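Local coordinates for EDTA monooxygenase (EDTA-degrading bacterium BNC1, PDB 5DQP) that oxidises EDTA as a flavin-dependent monooxygenase, using reduced FMN that a partner flavin reductase supplies, at the interface of chains A and B. Residues are numbered along the deposited sequence; one frame, centred on the assembly and turned at random. Chains: chain A/B, EDTA monooxygenase.

Contact 1: the interface of chains A and B. Residues chain A 103, 164, 197-199; chain B 60-61, 71.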
loop_
_atom_site.group_PDB
_atom_site.type_symbol
_atom_site.label_atom_id
_atom_site.label_comp_id
_atom_site.label_asym_id
_atom_site.label_seq_id
_atom_site.Cartn_x
_atom_site.Cartn_y
_atom_site.Cartn_z
ATOM N N TYR A 103 -9.867 -3.585 -9.709
ATOM C CA TYR A 103 -10.457 -4.043 -8.460
ATOM C C TYR A 103 -9.438 -3.939 -7.337
ATOM O O TYR A 103 -9.751 -3.475 -6.231
ATOM C CB TYR A 103 -10.984 -5.466 -8.627
ATOM C CG TYR A 103 -11.834 -5.943 -7.477
ATOM C CD1 TYR A 103 -11.251 -6.547 -6.376
ATOM C CD2 TYR A 103 -13.210 -5.796 -7.495
ATOM C CE1 TYR A 103 -12.006 -6.984 -5.324
ATOM C CE2 TYR A 103 -13.974 -6.226 -6.447
ATOM C CZ TYR A 103 -13.356 -6.825 -5.359
ATOM O OH TYR A 103 -14.070 -7.291 -4.285
ATOM N N TRP A 164 -20.791 -1.158 -2.234
ATOM C CA TRP A 164 -21.085 -1.682 -0.898
ATOM C C TRP A 164 -21.304 -0.499 0.029
ATOM O O TRP A 164 -20.344 0.164 0.424
ATOM C CB TRP A 164 -19.972 -2.576 -0.365
ATOM C CG TRP A 164 -20.310 -3.188 0.987
ATOM C CD1 TRP A 164 -21.551 -3.250 1.592
ATOM C CD2 TRP A 164 -19.405 -3.818 1.887
ATOM N NE1 TRP A 164 -21.465 -3.899 2.806
ATOM C CE2 TRP A 164 -20.163 -4.270 3.003
ATOM C CE3 TRP A 164 -18.040 -4.095 1.848
ATOM C CZ2 TRP A 164 -19.578 -4.925 4.076
ATOM C CZ3 TRP A 164 -17.469 -4.757 2.911
ATOM C CH2 TRP A 164 -18.235 -5.168 4.005
ATOM N N PRO A 197 -19.374 -6.937 -6.249
ATOM C CA PRO A 197 -19.058 -5.723 -5.482
ATOM C C PRO A 197 -17.632 -5.695 -4.919
ATOM O O PRO A 197 -16.948 -6.726 -4.841
ATOM C CB PRO A 197 -20.078 -5.756 -4.337
ATOM C CG PRO A 197 -20.415 -7.207 -4.170
ATOM C CD PRO A 197 -20.352 -7.794 -5.542
ATOM N N LEU A 198 -17.199 -4.487 -4.554
ATOM C CA LEU A 198 -15.991 -4.292 -3.775
ATOM C C LEU A 198 -16.209 -4.789 -2.355
ATOM O O LEU A 198 -17.302 -4.667 -1.806
ATOM C CB LEU A 198 -15.624 -2.817 -3.741
ATOM C CG LEU A 198 -14.231 -2.378 -3.324
ATOM C CD1 LEU A 198 -13.227 -2.907 -4.333
ATOM C CD2 LEU A 198 -14.195 -0.837 -3.257
ATOM N N ASN A 199 -15.152 -5.353 -1.756
ATOM C CA ASN A 199 -15.182 -5.801 -0.369
ATOM C C ASN A 199 -14.600 -4.765 0.606
ATOM O O ASN A 199 -14.028 -5.122 1.638
ATOM C CB ASN A 199 -14.469 -7.147 -0.234
ATOM C CG ASN A 199 -12.995 -7.075 -0.575
ATOM O OD1 ASN A 199 -12.518 -6.107 -1.167
ATOM N ND2 ASN A 199 -12.267 -8.118 -0.218
ATOM N N GLN B 60 -12.886 -10.584 -2.612
ATOM C CA GLN B 60 -14.303 -10.655 -2.953
ATOM C C GLN B 60 -15.103 -10.387 -1.694
ATOM O O GLN B 60 -14.577 -10.474 -0.579
ATOM C CB GLN B 60 -14.687 -12.012 -3.548
ATOM C CG GLN B 60 -14.235 -13.218 -2.734
ATOM C CD GLN B 60 -15.177 -13.597 -1.607
ATOM O OE1 GLN B 60 -16.316 -13.141 -1.557
ATOM N NE2 GLN B 60 -14.689 -14.432 -0.674
ATOM N N LEU B 61 -16.383 -10.056 -1.896
ATOM C CA LEU B 61 -17.341 -9.833 -0.824
ATOM C C LEU B 61 -18.473 -10.851 -0.970
ATOM O O LEU B 61 -19.119 -10.916 -2.016
ATOM C CB LEU B 61 -17.889 -8.400 -0.858
ATOM C CG LEU B 61 -18.976 -8.195 0.209
ATOM C CD1 LEU B 61 -18.326 -8.147 1.570
ATOM C CD2 LEU B 61 -19.840 -6.951 -0.027
ATOM N N TYR B 71 -12.669 -10.380 5.015
ATOM C CA TYR B 71 -11.616 -9.602 4.369
ATOM C C TYR B 71 -12.050 -8.147 4.206
ATOM O O TYR B 71 -12.212 -7.658 3.082
ATOM C CB TYR B 71 -11.278 -10.229 3.017
ATOM C CG TYR B 71 -11.343 -11.741 3.036
ATOM C CD1 TYR B 71 -10.458 -12.478 3.809
ATOM C CD2 TYR B 71 -12.279 -12.439 2.267
ATOM C CE1 TYR B 71 -10.500 -13.875 3.827
ATOM C CE2 TYR B 71 -12.326 -13.843 2.282
ATOM C CZ TYR B 71 -11.425 -14.547 3.064
ATOM O OH TYR B 71 -11.452 -15.924 3.101
HETATM O O HOH W 1 -17.033 -9.593 -4.665
HETATM O O HOH W 2 -10.895 -5.689 1.658
#
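The backbone carbonyl oxygen of A:Pro197 is held from two directions: the phenol OH of A:Tyr103 donates a hydrogen bond of 3.0 Å to its O, in the carbonyl plane and on a lone pair, and a water bridges this same O to the backbone N of B:Leu61, with 2.9 Å from that N to the water oxygen. This seam belongs to the two-fold assembly, probably the dimer, of two bacterial luciferase-like monooxygenase subunits, where a loop of chain A, entered through a cis peptide bond before A:Pro197, faces a loop of chain B. B:Leu61 is the apolar plug. Its chi1 of 176° carries CG toward the A:Trp164 indole and chi2 of 73° lays both methyls over one face: CD1 sits above the six-membered ring and CD2 above the five-membered ring, each 3.9 Å from the respective centroid. A forked side chain suits a broad bicyclic surface, since one methyl can serve each ring. Next to it, CB of B:Leu61 packs against CB of A:Asn199 at 3.7 Å. The amide of A:Asn199, with CG tucked between backbone N and carbonyl carbon, turns ND2 towards chain B, where it makes a weak, bent hydrogen bond of 3.3 Å to the backbone O of B:Gln60. A second water joins the backbone O of A:Asn199 to that of B:Tyr71, lying 2.8 Å from the latter O, so solvent can mediate between two groups that only accept.

Contact 2: the interface of chains A and B. Residues chain A 35, 73, 78, 81; chain B 84, 115.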
loop_
_atom_site.group_PDB
_atom_site.type_symbol
_atom_site.label_atom_id
_atom_site.label_comp_id
_atom_site.label_asym_id
_atom_site.label_seq_id
_atom_site.Cartn_x
_atom_site.Cartn_y
_atom_site.Cartn_z
ATOM N N LEU A 35 11.277 4.432 7.357
ATOM C CA LEU A 35 9.959 4.998 7.615
ATOM C C LEU A 35 10.056 6.297 8.419
ATOM O O LEU A 35 9.310 7.256 8.165
ATOM C CB LEU A 35 9.085 3.972 8.345
ATOM C CG LEU A 35 7.705 4.455 8.801
ATOM C CD1 LEU A 35 6.848 4.932 7.577
ATOM C CD2 LEU A 35 7.018 3.334 9.626
ATOM N N PHE A 73 9.579 3.582 -2.590
ATOM C CA PHE A 73 8.546 2.705 -2.043
ATOM C C PHE A 73 7.240 2.848 -2.812
ATOM O O PHE A 73 6.919 3.922 -3.336
ATOM C CB PHE A 73 8.194 3.018 -0.594
ATOM C CG PHE A 73 9.275 2.769 0.368
ATOM C CD1 PHE A 73 9.630 1.470 0.718
ATOM C CD2 PHE A 73 9.921 3.835 0.974
ATOM C CE1 PHE A 73 10.634 1.239 1.639
ATOM C CE2 PHE A 73 10.918 3.616 1.887
ATOM C CZ PHE A 73 11.281 2.304 2.224
ATOM N N LEU A 78 3.447 3.113 1.661
ATOM C CA LEU A 78 4.017 4.203 2.456
ATOM C C LEU A 78 2.919 5.051 3.106
ATOM O O LEU A 78 2.985 5.356 4.301
ATOM C CB LEU A 78 4.955 5.063 1.582
ATOM C CG LEU A 78 5.862 6.109 2.222
ATOM C CD1 LEU A 78 6.547 5.563 3.474
ATOM C CD2 LEU A 78 6.894 6.660 1.203
ATOM N N ALA A 81 1.503 3.324 6.153
ATOM C CA ALA A 81 2.371 3.297 7.334
ATOM C C ALA A 81 2.462 4.675 7.969
ATOM O O ALA A 81 2.341 4.815 9.192
ATOM C CB ALA A 81 3.769 2.796 6.962
ATOM N N GLY B 84 3.218 0.147 11.149
ATOM C CA GLY B 84 3.599 1.534 11.364
ATOM C C GLY B 84 3.379 1.980 12.797
ATOM O O GLY B 84 4.124 2.811 13.318
ATOM N N LEU B 115 9.853 -1.030 4.990
ATOM C CA LEU B 115 9.329 0.030 5.859
ATOM C C LEU B 115 9.164 -0.422 7.312
ATOM O O LEU B 115 9.324 0.391 8.232
ATOM C CB LEU B 115 7.981 0.541 5.331
ATOM C CG LEU B 115 8.050 1.556 4.202
ATOM C CD1 LEU B 115 6.615 1.887 3.686
ATOM C CD2 LEU B 115 8.819 2.811 4.695
HETATM O O HOH W 3 11.924 1.703 8.212
#
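B:Leu115, the last residue of helix 102-115, pushes its side chain into an apolar pocket of chain A, part of the helical packing between two luciferase-like monooxygenase subunits. Its CD2 methyl rides over one face of the A:Phe73 ring, 3.7 Å from the centroid, and lies nearest the rim atom CZ at 3.5 Å. The other methyl turns to A:Leu78, where the two CD1 atoms meet at 3.7 Å. In B:Leu115, chi1 of -81° and chi2 of 175° turn CD2 to the ring and CD1 to helix 75-85. From a further side comes A:Leu35, whose CA touches CD2 of B:Leu115 at 3.8 Å. A flat aromatic wall and branched aliphatic neighbours suit a leucine tip, which has no polar group to satisfy. Replacing A:Phe73 by an alanine would probably open a gap beside CD2 of B:Leu115 and leave that methyl without its aromatic wall. Farther out, a water links the first residue of helix 35-47 to the end of helix 102-115: it lies 2.9 Å from the backbone N of A:Leu35 and also meets the backbone O of B:Leu115. Small A:Ala81 and B:Gly84 let the two copies of helix 75-85 approach, with CA of B:Gly84 4.1 Å from O of A:Ala81.

Contact 3: the interface of chains A and B. Residues chain A 57-59, 74-75; chain B 103, 107, 199.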
loop_
_atom_site.group_PDB
_atom_site.type_symbol
_atom_site.label_atom_id
_atom_site.label_comp_id
_atom_site.label_asym_id
_atom_site.label_seq_id
_atom_site.Cartn_x
_atom_site.Cartn_y
_atom_site.Cartn_z
ATOM N N ASP A 57 4.675 8.805 -8.019
ATOM C CA ASP A 57 5.149 7.441 -8.195
ATOM C C ASP A 57 5.252 7.073 -9.671
ATOM O O ASP A 57 4.449 7.507 -10.494
ATOM C CB ASP A 57 4.240 6.425 -7.497
ATOM C CG ASP A 57 4.782 5.008 -7.597
ATOM O OD1 ASP A 57 5.976 4.835 -7.261
ATOM O OD2 ASP A 57 4.039 4.084 -8.027
ATOM N N GLN A 58 6.258 6.256 -9.984
ATOM C CA GLN A 58 6.332 5.506 -11.228
ATOM C C GLN A 58 6.905 4.158 -10.824
ATOM O O GLN A 58 7.876 4.116 -10.055
ATOM C CB GLN A 58 7.219 6.161 -12.283
ATOM C CG GLN A 58 6.537 7.314 -12.986
ATOM C CD GLN A 58 7.426 7.923 -14.027
ATOM O OE1 GLN A 58 8.504 7.402 -14.311
ATOM N NE2 GLN A 58 6.990 9.038 -14.603
ATOM N N PRO A 59 6.327 3.060 -11.283
ATOM C CA PRO A 59 6.928 1.732 -11.009
ATOM C C PRO A 59 8.072 1.414 -11.973
ATOM O O PRO A 59 7.950 0.607 -12.894
ATOM C CB PRO A 59 5.732 0.781 -11.162
ATOM C CG PRO A 59 4.513 1.669 -11.539
ATOM C CD PRO A 59 5.038 2.981 -11.988
ATOM N N ASP A 74 6.458 1.771 -2.823
ATOM C CA ASP A 74 5.075 1.868 -3.271
ATOM C C ASP A 74 4.346 2.923 -2.447
ATOM O O ASP A 74 4.439 2.911 -1.211
ATOM C CB ASP A 74 4.339 0.538 -3.147
ATOM C CG ASP A 74 2.914 0.625 -3.692
ATOM O OD1 ASP A 74 2.022 1.072 -2.934
ATOM O OD2 ASP A 74 2.692 0.286 -4.880
ATOM N N PRO A 75 3.619 3.832 -3.075
ATOM C CA PRO A 75 3.061 4.974 -2.336
ATOM C C PRO A 75 1.851 4.610 -1.493
ATOM O O PRO A 75 1.645 5.218 -0.442
ATOM C CB PRO A 75 2.699 5.968 -3.450
ATOM C CG PRO A 75 2.552 5.140 -4.669
ATOM C CD PRO A 75 3.565 4.039 -4.534
ATOM N N TYR B 103 5.134 -7.398 -10.783
ATOM C CA TYR B 103 5.972 -6.251 -10.424
ATOM C C TYR B 103 5.354 -5.450 -9.283
ATOM O O TYR B 103 6.063 -5.002 -8.371
ATOM C CB TYR B 103 6.193 -5.335 -11.639
ATOM C CG TYR B 103 7.274 -4.294 -11.416
ATOM C CD1 TYR B 103 8.611 -4.602 -11.656
ATOM C CD2 TYR B 103 6.967 -3.011 -10.955
ATOM C CE1 TYR B 103 9.619 -3.663 -11.445
ATOM C CE2 TYR B 103 7.988 -2.056 -10.734
ATOM C CZ TYR B 103 9.307 -2.403 -10.983
ATOM O OH TYR B 103 10.344 -1.510 -10.785
ATOM N N ARG B 107 6.803 -5.218 -5.460
ATOM C CA ARG B 107 7.155 -3.907 -4.923
ATOM C C ARG B 107 6.421 -3.607 -3.620
ATOM O O ARG B 107 7.007 -3.061 -2.674
ATOM C CB ARG B 107 6.844 -2.844 -5.964
ATOM C CG ARG B 107 7.086 -1.479 -5.428
ATOM C CD ARG B 107 7.438 -0.552 -6.547
ATOM N NE ARG B 107 6.261 0.068 -7.089
ATOM C CZ ARG B 107 6.049 1.382 -7.123
ATOM N NH1 ARG B 107 4.900 1.811 -7.614
ATOM N NH2 ARG B 107 6.960 2.252 -6.673
ATOM N N ASN B 199 12.113 -1.292 -7.998
ATOM C CA ASN B 199 12.547 -0.024 -7.440
ATOM C C ASN B 199 12.472 -0.024 -5.922
ATOM O O ASN B 199 12.309 1.028 -5.301
ATOM C CB ASN B 199 11.780 1.147 -8.063
ATOM C CG ASN B 199 10.288 1.011 -7.988
ATOM O OD1 ASN B 199 9.758 0.025 -7.476
ATOM N ND2 ASN B 199 9.583 2.034 -8.501
#
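An arginine-aspartate salt bridge ties the two chains together here, in the two-fold symmetric interface of what is probably the luciferase-like monooxygenase dimer: helix 102-115 of chain B sends B:Arg107 into a cleft between two loops of chain A. The guanidinium meets the A:Asp57 carboxylate end-on, the two planes only 10° apart. NH2 of B:Arg107 donates to OD1 of A:Asp57 at 2.8 Å, and NH1 of B:Arg107 donates to the syn lone pair of A:Asp57 OD2 in a very short bond of 2.5 Å. An aspartate suits this place because its two oxygens match the paired N-H groups, and the double grip fixes the rotation of both flat groups. The arginine chain leaves its helix extended and then bends at chi3 (90°), which turns its head toward the carboxylate. A:Pro59 lies over one guanidinium face, its CA 4.0 Å from CZ of B:Arg107, while CA of A:Asp74 flanks the opposite face, so the plane is sandwiched. The A:Asp74 carboxylate, inclined by 66° to the guanidinium, adds a longer salt bridge of 3.8 Å from its OD2 to NH1 of B:Arg107; this second negative charge probably helps to balance the arginine. Beside them, CB of A:Pro59 packs on CE2 of B:Tyr103 at 3.6 Å, a rigid ring beside that corner of the phenol. Because A:Asp57 is a predicted FMN-binding residue, the arginine of one subunit probably helps to position a flavin-site residue of the other.

Contact 2 and contact 3 are neighbours, their C-alpha centres about 13 Å apart, whereas contact 1 lies about 25 Å from contact 2 and 24 Å from contact 3. Helix 102-115 recurs in all three, from chain A in contact 1 (A:Tyr103) and from chain B in contact 2 (B:Leu115) and contact 3 (B:Tyr103 and B:Arg107). A:Asn199 in contact 1 returns as B:Asn199 in contact 3, as the two-fold symmetry brings equivalent surfaces together at both ends. A:Phe73 and A:Asp74, adjacent in sequence, join contacts 2 and 3. Packing of the probable dimer and the predicted flavin site may therefore be structurally coupled.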